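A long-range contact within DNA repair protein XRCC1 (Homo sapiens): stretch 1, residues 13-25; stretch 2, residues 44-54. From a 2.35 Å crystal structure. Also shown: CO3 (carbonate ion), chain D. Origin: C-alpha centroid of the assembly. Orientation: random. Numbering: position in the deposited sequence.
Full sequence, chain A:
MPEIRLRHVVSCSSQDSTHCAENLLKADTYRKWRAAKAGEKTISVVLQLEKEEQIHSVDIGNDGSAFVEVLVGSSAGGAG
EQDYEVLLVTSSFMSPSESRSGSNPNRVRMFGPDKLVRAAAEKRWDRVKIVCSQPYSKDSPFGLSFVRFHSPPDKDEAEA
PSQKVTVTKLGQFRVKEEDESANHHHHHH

Stretch 1 (13-25) SSQDSTHCAENLL
Stretch 2 (44-54) SVVLQLEKEEQ

How do the two stretches lie against each other? Helix 17-25 packs over strand 44-49, running roughly antiparallel to it, 138° between directions, with axes 9.2 Å apart at closest. At the helix start, Ser-17 CA sits 6.6 Å from Leu-49 CA; Ser-13 CA lies 5.7 Å from Glu-50 CA.

Which side chains fill the gap? Strand alternation (phi/psi near -117/146 at Val-45, -97/116 at Leu-47) turns both residues toward the helix and Val-46 away. Leu-47, rotamer m,t, places CD2 4.0 Å from Cys-20 SG and 4.2 Å from Leu-24 CD2, and CD1 3.5 Å from Ser-17 O. Leu-24, t,p, sends CD2 to within 3.8 Å of Val-45 CB; Val-45 is m. Leu-49 points sideways, but its m,t chain carries CD2 to 3.8 Å from Ser-17 CA.

What joins the polar end? Past the corner at 50-51, Glu-53 (chi1 p, chi2 t, chi3 56°) reaches back so that Ser-17 OG, chi1 p, donates a very short 2.4 Å hydrogen bond to its OE2. Extended Glu-50, t,t, brings OE1 2.6 Å from Ser-13 O.

How is the helix start held? Asp-16, chi1 p, caps it: OD1 accepts from His-19 N at 3.1 Å and His-19 ND1 at 3.0 Å, with His-19 at chi1 -89°, chi2 78°.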

ATOM      1  N   SER A  13     -21.389  -0.068  31.347  1.00 39.83           N
ATOM      2  CA  SER A  13     -21.873   0.703  32.478  1.00 36.10           C
ATOM      3  C   SER A  13     -20.846   0.894  33.576  1.00 43.19           C
ATOM      4  O   SER A  13     -20.257   1.969  33.702  1.00 54.02           O
ATOM      5  CB  SER A  13     -23.153   0.091  33.021  1.00 40.48           C
ATOM      6  OG  SER A  13     -24.172   0.225  32.046  1.00 44.58           O
ATOM      7  N   SER A  14     -20.628  -0.137  34.377  1.00 37.11           N
ATOM      8  CA  SER A  14     -19.688  -0.008  35.482  1.00 42.56           C
ATOM      9  C   SER A  14     -18.363  -0.646  35.109  1.00 43.65           C
ATOM     10  O   SER A  14     -17.807  -1.469  35.849  1.00 43.69           O
ATOM     11  CB  SER A  14     -20.263  -0.613  36.763  1.00 37.66           C
ATOM     12  OG  SER A  14     -21.402   0.122  37.172  1.00 35.97           O
ATOM     13  N   GLN A  15     -17.869  -0.256  33.940  1.00 37.24           N
ATOM     14  CA  GLN A  15     -16.620  -0.775  33.421  1.00 36.27           C
ATOM     15  C   GLN A  15     -16.034   0.195  32.413  1.00 36.06           C
ATOM     16  O   GLN A  15     -16.773   0.887  31.710  1.00 36.48           O
ATOM     17  CB  GLN A  15     -16.836  -2.148  32.780  1.00 34.04           C
ATOM     18  CG  GLN A  15     -18.141  -2.285  32.028  1.00 40.26           C
ATOM     19  CD  GLN A  15     -18.420  -3.710  31.587  1.00 32.23           C
ATOM     20  OE1 GLN A  15     -17.552  -4.575  31.656  1.00 35.68           O
ATOM     21  NE2 GLN A  15     -19.639  -3.957  31.128  1.00 29.78           N
ATOM     22  N   ASP A  16     -14.708   0.260  32.354  1.00 32.24           N
ATOM     23  CA  ASP A  16     -14.053   1.050  31.324  1.00 34.10           C
ATOM     24  C   ASP A  16     -13.986   0.268  30.012  1.00 31.96           C
ATOM     25  O   ASP A  16     -14.217  -0.944  29.985  1.00 32.76           O
ATOM     26  CB  ASP A  16     -12.668   1.540  31.771  1.00 31.09           C
ATOM     27  CG  ASP A  16     -11.660   0.413  31.954  1.00 37.61           C
ATOM     28  OD1 ASP A  16     -12.047  -0.772  31.914  1.00 31.33           O
ATOM     29  OD2 ASP A  16     -10.461   0.727  32.142  1.00 44.84           O
ATOM     30  N   SER A  17     -13.694   0.977  28.930  1.00 33.31           N
ATOM     31  CA  SER A  17     -13.590   0.381  27.598  1.00 32.64           C
ATOM     32  C   SER A  17     -12.903  -0.986  27.591  1.00 28.73           C
ATOM     33  O   SER A  17     -13.409  -1.948  27.012  1.00 24.60           O
ATOM     34  CB  SER A  17     -12.823   1.326  26.689  1.00 30.26           C
ATOM     35  OG  SER A  17     -11.563   1.611  27.263  1.00 33.79           O
ATOM     36  N   THR A  18     -11.747  -1.062  28.235  1.00 34.18           N
ATOM     37  CA  THR A  18     -10.991  -2.307  28.312  1.00 28.00           C
ATOM     38  C   THR A  18     -11.792  -3.446  28.941  1.00 30.16           C
ATOM     39  O   THR A  18     -11.813  -4.556  28.413  1.00 29.86           O
ATOM     40  CB  THR A  18      -9.688  -2.111  29.092  1.00 26.51           C
ATOM     41  OG1 THR A  18      -8.870  -1.147  28.414  1.00 32.20           O
ATOM     42  CG2 THR A  18      -8.941  -3.428  29.220  1.00 30.80           C
ATOM     43  N   HIS A  19     -12.448  -3.173  30.067  1.00 31.11           N
ATOM     44  CA  HIS A  19     -13.234  -4.197  30.759  1.00 31.40           C
ATOM     45  C   HIS A  19     -14.488  -4.552  29.965  1.00 29.03           C
ATOM     46  O   HIS A  19     -14.912  -5.708  29.903  1.00 29.68           O
ATOM     47  CB  HIS A  19     -13.632  -3.711  32.156  1.00 34.90           C
ATOM     48  CG  HIS A  19     -12.636  -4.039  33.224  1.00 40.39           C
ATOM     49  ND1 HIS A  19     -11.470  -3.324  33.402  1.00 46.84           N
ATOM     50  CD2 HIS A  19     -12.638  -4.999  34.181  1.00 46.05           C
ATOM     51  CE1 HIS A  19     -10.794  -3.834  34.419  1.00 57.86           C
ATOM     52  NE2 HIS A  19     -11.480  -4.850  34.908  1.00 57.78           N
ATOM     53  N   CYS A  20     -15.080  -3.533  29.361  1.00 31.09           N
ATOM     54  CA  CYS A  20     -16.274  -3.708  28.557  1.00 31.80           C
ATOM     55  C   CYS A  20     -15.986  -4.629  27.369  1.00 28.74           C
ATOM     56  O   CYS A  20     -16.750  -5.557  27.087  1.00 24.28           O
ATOM     57  CB  CYS A  20     -16.770  -2.350  28.081  1.00 25.65           C
ATOM     58  SG  CYS A  20     -18.400  -2.386  27.372  1.00 25.04           S
ATOM     59  N   ALA A  21     -14.871  -4.380  26.688  1.00 26.54           N
ATOM     60  CA  ALA A  21     -14.449  -5.221  25.566  1.00 29.58           C
ATOM     61  C   ALA A  21     -14.201  -6.672  25.981  1.00 29.12           C
ATOM     62  O   ALA A  21     -14.747  -7.605  25.383  1.00 29.72           O
ATOM     63  CB  ALA A  21     -13.207  -4.640  24.901  1.00 27.76           C
ATOM     64  N   GLU A  22     -13.377  -6.860  27.005  1.00 30.08           N
ATOM     65  CA  GLU A  22     -13.032  -8.200  27.446  1.00 29.05           C
ATOM     66  C   GLU A  22     -14.291  -8.994  27.724  1.00 30.90           C
ATOM     67  O   GLU A  22     -14.414 -10.144  27.311  1.00 38.85           O
ATOM     68  CB  GLU A  22     -12.155  -8.147  28.689  1.00 32.07           C
ATOM     69  CG  GLU A  22     -11.913  -9.498  29.323  1.00 42.79           C
ATOM     70  CD  GLU A  22     -10.862  -9.426  30.407  1.00 52.74           C
ATOM     71  OE1 GLU A  22     -10.338 -10.490  30.799  1.00 52.88           O
ATOM     72  OE2 GLU A  22     -10.552  -8.299  30.855  1.00 55.28           O
ATOM     73  N   ASN A  23     -15.229  -8.365  28.417  1.00 31.50           N
ATOM     74  CA  ASN A  23     -16.504  -8.994  28.718  1.00 32.75           C
ATOM     75  C   ASN A  23     -17.382  -9.179  27.488  1.00 29.94           C
ATOM     76  O   ASN A  23     -18.127 -10.152  27.385  1.00 29.74           O
ATOM     77  CB  ASN A  23     -17.249  -8.182  29.771  1.00 36.09           C
ATOM     78  CG  ASN A  23     -16.751  -8.458  31.162  1.00 41.15           C
ATOM     79  OD1 ASN A  23     -16.362  -9.584  31.476  1.00 42.92           O
ATOM     80  ND2 ASN A  23     -16.758  -7.435  32.014  1.00 39.75           N
ATOM     81  N   LEU A  24     -17.307  -8.236  26.559  1.00 27.80           N
ATOM     82  CA  LEU A  24     -18.095  -8.350  25.348  1.00 28.92           C
ATOM     83  C   LEU A  24     -17.629  -9.565  24.577  1.00 27.10           C
ATOM     84  O   LEU A  24     -18.430 -10.393  24.188  1.00 25.49           O
ATOM     85  CB  LEU A  24     -17.969  -7.093  24.475  1.00 31.52           C
ATOM     86  CG  LEU A  24     -18.656  -7.119  23.098  1.00 24.69           C
ATOM     87  CD1 LEU A  24     -20.102  -7.586  23.208  1.00 28.00           C
ATOM     88  CD2 LEU A  24     -18.608  -5.753  22.448  1.00 28.30           C
ATOM     89  N   LEU A  25     -16.320  -9.669  24.377  1.00 26.54           N
ATOM     90  CA  LEU A  25     -15.764 -10.658  23.467  1.00 25.29           C
ATOM     91  C   LEU A  25     -15.990 -12.094  23.936  1.00 37.35           C
ATOM     92  O   LEU A  25     -16.159 -12.998  23.121  1.00 35.38           O
ATOM     93  CB  LEU A  25     -14.282 -10.378  23.230  1.00 28.11           C
ATOM     94  CG  LEU A  25     -14.019  -9.122  22.387  1.00 29.99           C
ATOM     95  CD1 LEU A  25     -12.547  -8.736  22.374  1.00 29.10           C
ATOM     96  CD2 LEU A  25     -14.533  -9.314  20.971  1.00 25.13           C
ATOM     97  N   SER A  44     -18.414  -4.714  13.153  1.00 16.25           N
ATOM     98  CA  SER A  44     -17.884  -3.837  14.188  1.00 13.86           C
ATOM     99  C   SER A  44     -18.582  -4.073  15.516  1.00 16.02           C
ATOM    100  O   SER A  44     -19.698  -4.588  15.560  1.00 17.24           O
ATOM    101  CB  SER A  44     -18.080  -2.387  13.794  1.00 14.10           C
ATOM    102  OG  SER A  44     -19.458  -2.130  13.621  1.00 19.24           O
ATOM    103  N   VAL A  45     -17.912  -3.709  16.600  1.00 13.69           N
ATOM    104  CA  VAL A  45     -18.576  -3.564  17.882  1.00 15.94           C
ATOM    105  C   VAL A  45     -18.447  -2.108  18.296  1.00 17.74           C
ATOM    106  O   VAL A  45     -17.452  -1.452  17.987  1.00 17.32           O
ATOM    107  CB  VAL A  45     -17.959  -4.459  18.983  1.00 20.87           C
ATOM    108  CG1 VAL A  45     -18.141  -5.932  18.657  1.00 18.94           C
ATOM    109  CG2 VAL A  45     -16.504  -4.134  19.169  1.00 22.44           C
ATOM    110  N   VAL A  46     -19.462  -1.592  18.972  1.00 19.92           N
ATOM    111  CA  VAL A  46     -19.389  -0.249  19.509  1.00 15.27           C
ATOM    112  C   VAL A  46     -19.496  -0.301  21.021  1.00 19.68           C
ATOM    113  O   VAL A  46     -20.421  -0.902  21.569  1.00 17.14           O
ATOM    114  CB  VAL A  46     -20.481   0.663  18.940  1.00 16.75           C
ATOM    115  CG1 VAL A  46     -20.581   1.947  19.768  1.00 18.56           C
ATOM    116  CG2 VAL A  46     -20.186   0.988  17.487  1.00 18.11           C
ATOM    117  N   LEU A  47     -18.520   0.309  21.683  1.00 17.24           N
ATOM    118  CA  LEU A  47     -18.531   0.438  23.127  1.00 18.52           C
ATOM    119  C   LEU A  47     -19.088   1.805  23.472  1.00 18.60           C
ATOM    120  O   LEU A  47     -18.505   2.831  23.117  1.00 16.33           O
ATOM    121  CB  LEU A  47     -17.124   0.313  23.710  1.00 18.54           C
ATOM    122  CG  LEU A  47     -16.225  -0.874  23.361  1.00 19.33           C
ATOM    123  CD1 LEU A  47     -14.885  -0.706  24.075  1.00 20.91           C
ATOM    124  CD2 LEU A  47     -16.872  -2.204  23.719  1.00 19.25           C
ATOM    125  N   GLN A  48     -20.231   1.802  24.142  1.00 17.60           N
ATOM    126  CA  GLN A  48     -20.835   3.010  24.669  1.00 20.18           C
ATOM    127  C   GLN A  48     -20.347   3.223  26.097  1.00 22.73           C
ATOM    128  O   GLN A  48     -20.776   2.537  27.022  1.00 23.17           O
ATOM    129  CB  GLN A  48     -22.350   2.870  24.664  1.00 19.18           C
ATOM    130  CG  GLN A  48     -22.943   2.828  23.276  1.00 21.52           C
ATOM    131  CD  GLN A  48     -24.453   2.748  23.309  1.00 25.04           C
ATOM    132  OE1 GLN A  48     -25.034   2.128  24.205  1.00 27.41           O
ATOM    133  NE2 GLN A  48     -25.099   3.373  22.334  1.00 19.18           N
ATOM    134  N   LEU A  49     -19.439   4.168  26.266  1.00 19.06           N
ATOM    135  CA  LEU A  49     -18.841   4.416  27.561  1.00 24.21           C
ATOM    136  C   LEU A  49     -19.712   5.345  28.395  1.00 23.04           C
ATOM    137  O   LEU A  49     -20.295   6.295  27.874  1.00 18.68           O
ATOM    138  CB  LEU A  49     -17.454   5.022  27.382  1.00 23.20           C
ATOM    139  CG  LEU A  49     -16.540   4.251  26.439  1.00 21.26           C
ATOM    140  CD1 LEU A  49     -15.188   4.937  26.382  1.00 22.93           C
ATOM    141  CD2 LEU A  49     -16.401   2.825  26.906  1.00 23.36           C
ATOM    142  N   GLU A  50     -19.805   5.055  29.688  1.00 27.84           N
ATOM    143  CA  GLU A  50     -20.565   5.897  30.601  1.00 30.25           C
ATOM    144  C   GLU A  50     -19.783   7.180  30.867  1.00 30.48           C
ATOM    145  O   GLU A  50     -20.340   8.274  30.891  1.00 30.03           O
ATOM    146  CB  GLU A  50     -20.843   5.159  31.910  1.00 35.08           C
ATOM    147  CG  GLU A  50     -22.010   5.728  32.698  1.00 44.98           C
ATOM    148  CD  GLU A  50     -22.119   5.149  34.101  1.00 53.56           C
ATOM    149  OE1 GLU A  50     -21.525   4.080  34.368  1.00 53.26           O
ATOM    150  OE2 GLU A  50     -22.805   5.771  34.940  1.00 54.37           O
ATOM    151  N   LYS A  51     -18.481   7.040  31.065  1.00 30.22           N
ATOM    152  CA  LYS A  51     -17.630   8.204  31.250  1.00 34.73           C
ATOM    153  C   LYS A  51     -16.697   8.331  30.052  1.00 29.95           C
ATOM    154  O   LYS A  51     -16.020   7.374  29.675  1.00 27.22           O
ATOM    155  CB  LYS A  51     -16.831   8.089  32.552  1.00 36.29           C
ATOM    156  N   GLU A  52     -16.690   9.507  29.438  1.00 30.38           N
ATOM    157  CA  GLU A  52     -15.806   9.748  28.311  1.00 30.87           C
ATOM    158  C   GLU A  52     -14.389   9.547  28.805  1.00 34.05           C
ATOM    159  O   GLU A  52     -14.063   9.935  29.924  1.00 35.57           O
ATOM    160  CB  GLU A  52     -15.990  11.163  27.762  1.00 31.83           C
ATOM    161  CG  GLU A  52     -15.567  12.256  28.725  1.00 38.25           C
ATOM    162  CD  GLU A  52     -15.508  13.617  28.068  1.00 39.96           C
ATOM    163  OE1 GLU A  52     -14.922  14.546  28.673  1.00 46.78           O
ATOM    164  OE2 GLU A  52     -16.043  13.752  26.944  1.00 33.53           O
ATOM    165  N   GLU A  53     -13.550   8.920  27.988  1.00 31.22           N
ATOM    166  CA  GLU A  53     -12.171   8.686  28.388  1.00 34.87           C
ATOM    167  C   GLU A  53     -11.179   9.097  27.295  1.00 33.88           C
ATOM    168  O   GLU A  53     -11.535   9.196  26.120  1.00 30.56           O
ATOM    169  CB  GLU A  53     -11.969   7.229  28.833  1.00 33.56           C
ATOM    170  CG  GLU A  53     -12.299   6.196  27.779  1.00 37.15           C
ATOM    171  CD  GLU A  53     -12.165   4.759  28.273  1.00 31.09           C
ATOM    172  OE1 GLU A  53     -12.809   4.393  29.278  1.00 31.25           O
ATOM    173  OE2 GLU A  53     -11.430   3.984  27.629  1.00 36.11           O
ATOM    174  N   GLN A  54      -9.945   9.378  27.699  1.00 34.49           N
ATOM    175  CA  GLN A  54      -8.885   9.711  26.757  1.00 38.64           C
ATOM    176  C   GLN A  54      -8.032   8.473  26.535  1.00 40.42           C
ATOM    177  O   GLN A  54      -7.572   7.845  27.493  1.00 45.37           O
ATOM    178  CB  GLN A  54      -8.024  10.855  27.293  1.00 41.06           C
ATOM    179  CG  GLN A  54      -6.947  11.330  26.330  1.00 39.62           C
ATOM    180  CD  GLN A  54      -6.139  12.500  26.881  1.00 41.88           C
ATOM    181  OE1 GLN A  54      -5.686  12.476  28.025  1.00 54.71           O
ATOM    182  NE2 GLN A  54      -5.951  13.523  26.062  1.00 34.21           N
TER
HETATM  183  C   CO3 D 190     -20.107   0.669  11.208  1.00 20.80           C
HETATM  184  O1  CO3 D 190     -20.116   0.105  12.379  1.00 24.13           O
HETATM  185  O2  CO3 D 190     -20.578   1.876  11.077  1.00 21.95           O